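Local coordinates for protein EvpC (Edwardsiella tarda, PDB 3EAA) that is secreted by the type VI secretion system and, as an Hcp-family protein, probably assembles into hexameric rings, at the interface of chains A and B. Sequence-based numbering; all coordinates share one arbitrary frame. Chains: chain A/B, EvpC.

Contacts 1 and 2 lie about 28 Å apart, measured between the centres of their C-alpha atoms, and share no residue. They are joined through chain A: strand 32-36 pairs with chain B in contact 1, and the segment that follows it reaches on to residues 40-43, which rest on chain B in contact 2. Contact 1 combines backbone hydrogen bonds with an aromatic cluster, whereas contact 2 is a sparse apolar touch by a loop. One stretch of chain A thus touches its neighbour at two separate places, as suits the ring of six copies in the deposited assembly, characteristic of the Hcp family.

Contact 1: the interface of chains A and B. Residues chain A 32-34, 100, 135; chain B 63, 71, 110-112.
A:Trp32 and A:Ala34 pair antiparallel with B:Cys112 and B:Tyr110, joined by backbone hydrogen bonds that carry a beta-sheet across the subunit boundary. The bonds from A:Ala34 N to B:Tyr110 O and from A:Trp32 N to B:Cys112 O are both 2.7 Å long; the return approach of B:Cys112 N to A:Trp32 O is modelled too short, and its length is doubtful.

Beside this ladder, the indole of A:Trp32 and the phenol of B:Tyr110 meet edge to face, with ring centroids 5.5 Å apart and planes turned by 57°. A:Trp32 CE3 lies at the edge of the tyrosine ring, in its plane, 3.6 Å from B:Tyr110 CE2. Both side chains point CG anti to the backbone N (chi1 169° for the tryptophan), which sends the two rings to the same flank of the paired strands, where the two side chains cross at about a right angle. At the edge of the indole, in its plane, A:Trp32 CE3 meets B:Cys112 CB at 3.8 Å; the small cysteine leaves room for so broad a ring. Within chain A, the phenol of A:Tyr100 brings CE2 over the middle of the same indole, backing it against the neighbour.

Further along, the methyl CB of B:Ala71 sits over the five-membered ring of A:Trp135, 3.3 Å from its centroid, a CH-pi contact that a compact alanine permits. The CA of the same alanine lies over one face of B:Tyr110, toward its rim, linking the two aromatic groups. A:Tyr100 CE1 also approaches the methyl CE of the selenomethionine B:Met63 at 4.3 Å; this flexible side chain makes a loose contact.

On the backbone of A:Gly33, which has no side chain to obstruct it, rests the carboxamide of B:Gln111, with CD 3.8 Å from the glycine CA; the bend at chi2 (-84°) turns it there.

The site joins strand 32-36 of one subunit to strand 105-113 of the next, with helix 67-76 of chain B closing against the aromatic side.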
# COMPACT_ATOMS: atom_id res chain seq x y z
N TRP A 32 -4.35 -21.06 5.97
CA TRP A 32 -3.57 -22.25 5.66
C TRP A 32 -3.67 -22.52 4.17
O TRP A 32 -4.67 -22.19 3.54
CB TRP A 32 -4.09 -23.46 6.42
CG TRP A 32 -3.50 -24.75 5.92
CD1 TRP A 32 -2.35 -25.34 6.36
CD2 TRP A 32 -4.02 -25.60 4.89
NE1 TRP A 32 -2.13 -26.51 5.67
CE2 TRP A 32 -3.14 -26.69 4.77
CE3 TRP A 32 -5.15 -25.55 4.07
CZ2 TRP A 32 -3.34 -27.72 3.85
CZ3 TRP A 32 -5.35 -26.58 3.16
CH2 TRP A 32 -4.45 -27.64 3.05
N GLY A 33 -2.64 -23.14 3.62
CA GLY A 33 -2.60 -23.30 2.18
C GLY A 33 -1.71 -24.43 1.69
O GLY A 33 -0.75 -24.85 2.36
N ALA A 34 -2.03 -24.91 0.51
CA ALA A 34 -1.24 -25.93 -0.14
C ALA A 34 -1.41 -25.74 -1.63
O ALA A 34 -2.27 -25.00 -2.08
CB ALA A 34 -1.72 -27.29 0.29
N TYR A 100 -9.19 -30.35 11.28
CA TYR A 100 -7.83 -30.43 10.77
C TYR A 100 -6.98 -31.18 11.77
O TYR A 100 -7.24 -31.13 12.96
CB TYR A 100 -7.26 -29.04 10.53
CG TYR A 100 -7.29 -28.62 9.09
CD1 TYR A 100 -8.27 -27.76 8.60
CD2 TYR A 100 -6.32 -29.07 8.21
CE1 TYR A 100 -8.29 -27.37 7.27
CE2 TYR A 100 -6.32 -28.69 6.88
CZ TYR A 100 -7.31 -27.84 6.41
OH TYR A 100 -7.31 -27.46 5.09
N TRP A 135 -7.65 -33.17 6.29
CA TRP A 135 -8.72 -32.17 6.16
C TRP A 135 -9.99 -32.46 6.96
O TRP A 135 -10.24 -31.81 7.96
CB TRP A 135 -9.11 -31.89 4.70
CG TRP A 135 -8.10 -32.22 3.65
CD1 TRP A 135 -8.34 -32.92 2.51
CD2 TRP A 135 -6.72 -31.87 3.64
NE1 TRP A 135 -7.19 -33.03 1.78
CE2 TRP A 135 -6.18 -32.40 2.44
CE3 TRP A 135 -5.89 -31.17 4.50
CZ2 TRP A 135 -4.83 -32.24 2.10
CZ3 TRP A 135 -4.54 -31.01 4.16
CH2 TRP A 135 -4.04 -31.55 2.97
N MSE B 63 -16.18 -22.64 2.15
CA MSE B 63 -15.97 -24.06 2.36
C MSE B 63 -17.24 -24.79 2.03
O MSE B 63 -18.34 -24.37 2.41
CB MSE B 63 -15.60 -24.35 3.81
CG MSE B 63 -14.11 -24.49 4.05
SE MSE B 63 -13.73 -25.54 5.65
CE MSE B 63 -11.84 -25.89 5.30
N ALA B 71 -8.66 -29.76 -1.64
CA ALA B 71 -7.45 -29.82 -0.83
C ALA B 71 -6.56 -30.94 -1.33
O ALA B 71 -5.38 -30.74 -1.59
CB ALA B 71 -7.79 -30.00 0.62
N TYR B 110 -4.33 -24.33 -3.40
CA TYR B 110 -5.51 -24.24 -2.61
C TYR B 110 -5.10 -23.45 -1.39
O TYR B 110 -4.08 -23.74 -0.78
CB TYR B 110 -5.97 -25.63 -2.19
CG TYR B 110 -6.96 -25.60 -1.06
CD1 TYR B 110 -8.32 -25.67 -1.32
CD2 TYR B 110 -6.55 -25.47 0.25
CE1 TYR B 110 -9.23 -25.63 -0.30
CE2 TYR B 110 -7.45 -25.42 1.27
CZ TYR B 110 -8.80 -25.51 0.99
OH TYR B 110 -9.72 -25.45 2.01
N GLN B 111 -5.89 -22.44 -1.06
CA GLN B 111 -5.62 -21.66 0.15
C GLN B 111 -6.85 -21.64 1.01
O GLN B 111 -7.98 -21.72 0.50
CB GLN B 111 -5.19 -20.23 -0.19
CG GLN B 111 -3.81 -20.09 -0.79
CD GLN B 111 -2.72 -20.05 0.25
OE1 GLN B 111 -2.90 -19.52 1.35
NE2 GLN B 111 -1.56 -20.63 -0.08
N CYS B 112 -6.63 -21.54 2.32
CA CYS B 112 -7.73 -21.53 3.27
C CYS B 112 -7.52 -20.45 4.30
O CYS B 112 -6.38 -20.08 4.58
CB CYS B 112 -7.86 -22.89 3.94
SG CYS B 112 -9.50 -23.08 4.68

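Contact 2: the interface of chains A and B. Residues chain A 40-43; chain B 51, 53, 157, 160.
A:Ser42 meets the side chains of B:Leu157, B:Met53 and B:Lys51, and with 74 Å² of its surface hidden it is the most covered residue of the patch. The firmer packing is with B:Leu157, whose branch methyl CD2 lies 3.8 Å from A:Ser42 CB. Leucine suits this place because its fork serves two neighbours: the other methyl, CD1, reaches towards A:Met40 O at 4.0 Å. Its CG is anti to the carbonyl carbon (chi1 -64°), which directs the fork at the loop of chain A.

The selenomethionine B:Met53 faces A:Ser42 and the backbone of A:Met40, whose own side chain is modelled no further than CB; a long, pliable selenoether chain is well fitted to cover an irregular loop. B:Met53 is poorly ordered, however, so the exact distances from its selenium and methyl are doubtful. A small residue such as serine lets the loop come close between these apolar groups, although its hydroxyl is not modelled.

The remainder is much looser. B:Lys51, bent at chi2 and chi3, brings its terminal amine nitrogen NZ alongside the serine, 3.5 Å from A:Ser42 CB but 4.0 Å from A:Ser42 O. The amide oxygen OD1 of B:Asn160 stays 4.5 Å from A:Ser42 O, and A:Gly43 N is 4.2 Å from B:Leu157 O. No polar pair here bonds across the boundary. The side chain of A:Glu41 is not modelled either, so whether its carboxyl group approaches the lysine cannot be judged.

In the fold, residues 40-43 belong to the loop that runs on from strand 32-36 of chain A. They lie against the neighbour near strand 52-54 and the turn between strands 154-156 and 161-162, close to its carboxyl-terminal end.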
# COMPACT_ATOMS: atom_id res chain seq x y z
N MSE A 40 2.05 -22.46 -16.14
CA MSE A 40 1.19 -22.27 -17.30
C MSE A 40 1.96 -22.65 -18.57
O MSE A 40 1.49 -22.43 -19.67
CB MSE A 40 0.67 -20.84 -17.39
N GLU A 41 3.16 -23.22 -18.36
CA GLU A 41 3.95 -23.86 -19.40
C GLU A 41 3.89 -23.31 -20.81
O GLU A 41 4.78 -22.57 -21.24
N SER A 42 2.83 -23.68 -21.53
CA SER A 42 2.63 -23.25 -22.91
C SER A 42 3.80 -23.70 -23.79
O SER A 42 4.35 -22.91 -24.55
CB SER A 42 2.46 -21.74 -22.99
N GLY A 43 4.15 -24.97 -23.66
CA GLY A 43 5.22 -25.58 -24.45
C GLY A 43 5.31 -27.08 -24.18
O GLY A 43 5.83 -27.84 -25.01
N LYS B 51 4.32 -14.46 -28.66
CA LYS B 51 3.70 -15.63 -28.20
C LYS B 51 2.48 -15.30 -27.49
O LYS B 51 2.36 -14.27 -26.96
CB LYS B 51 4.61 -16.22 -27.19
CG LYS B 51 4.91 -17.58 -27.34
CD LYS B 51 4.26 -18.28 -26.30
CE LYS B 51 3.42 -19.31 -26.81
NZ LYS B 51 2.44 -19.62 -25.81
N MSE B 53 -0.29 -15.87 -24.48
CA MSE B 53 -0.47 -16.44 -23.21
C MSE B 53 -1.59 -16.21 -22.35
O MSE B 53 -2.16 -15.19 -22.35
CB MSE B 53 0.78 -16.50 -22.46
CG MSE B 53 0.75 -17.54 -21.39
SE MSE B 53 2.51 -19.01 -21.41
CE MSE B 53 0.61 -19.51 -20.23
N LEU B 157 -3.02 -24.46 -25.44
CA LEU B 157 -1.60 -24.32 -25.15
C LEU B 157 -0.80 -25.55 -25.56
O LEU B 157 0.42 -25.58 -25.42
CB LEU B 157 -1.40 -24.05 -23.66
CG LEU B 157 -1.99 -22.72 -23.17
CD1 LEU B 157 -1.98 -22.65 -21.65
CD2 LEU B 157 -1.24 -21.54 -23.79
N ASN B 160 -0.99 -24.20 -29.61
CA ASN B 160 -0.83 -22.78 -29.89
C ASN B 160 -1.60 -22.47 -31.15
O ASN B 160 -1.09 -21.82 -32.06
CB ASN B 160 0.64 -22.42 -30.05
CG ASN B 160 1.50 -22.96 -28.93
OD1 ASN B 160 1.19 -22.78 -27.75
ND2 ASN B 160 2.59 -23.62 -29.29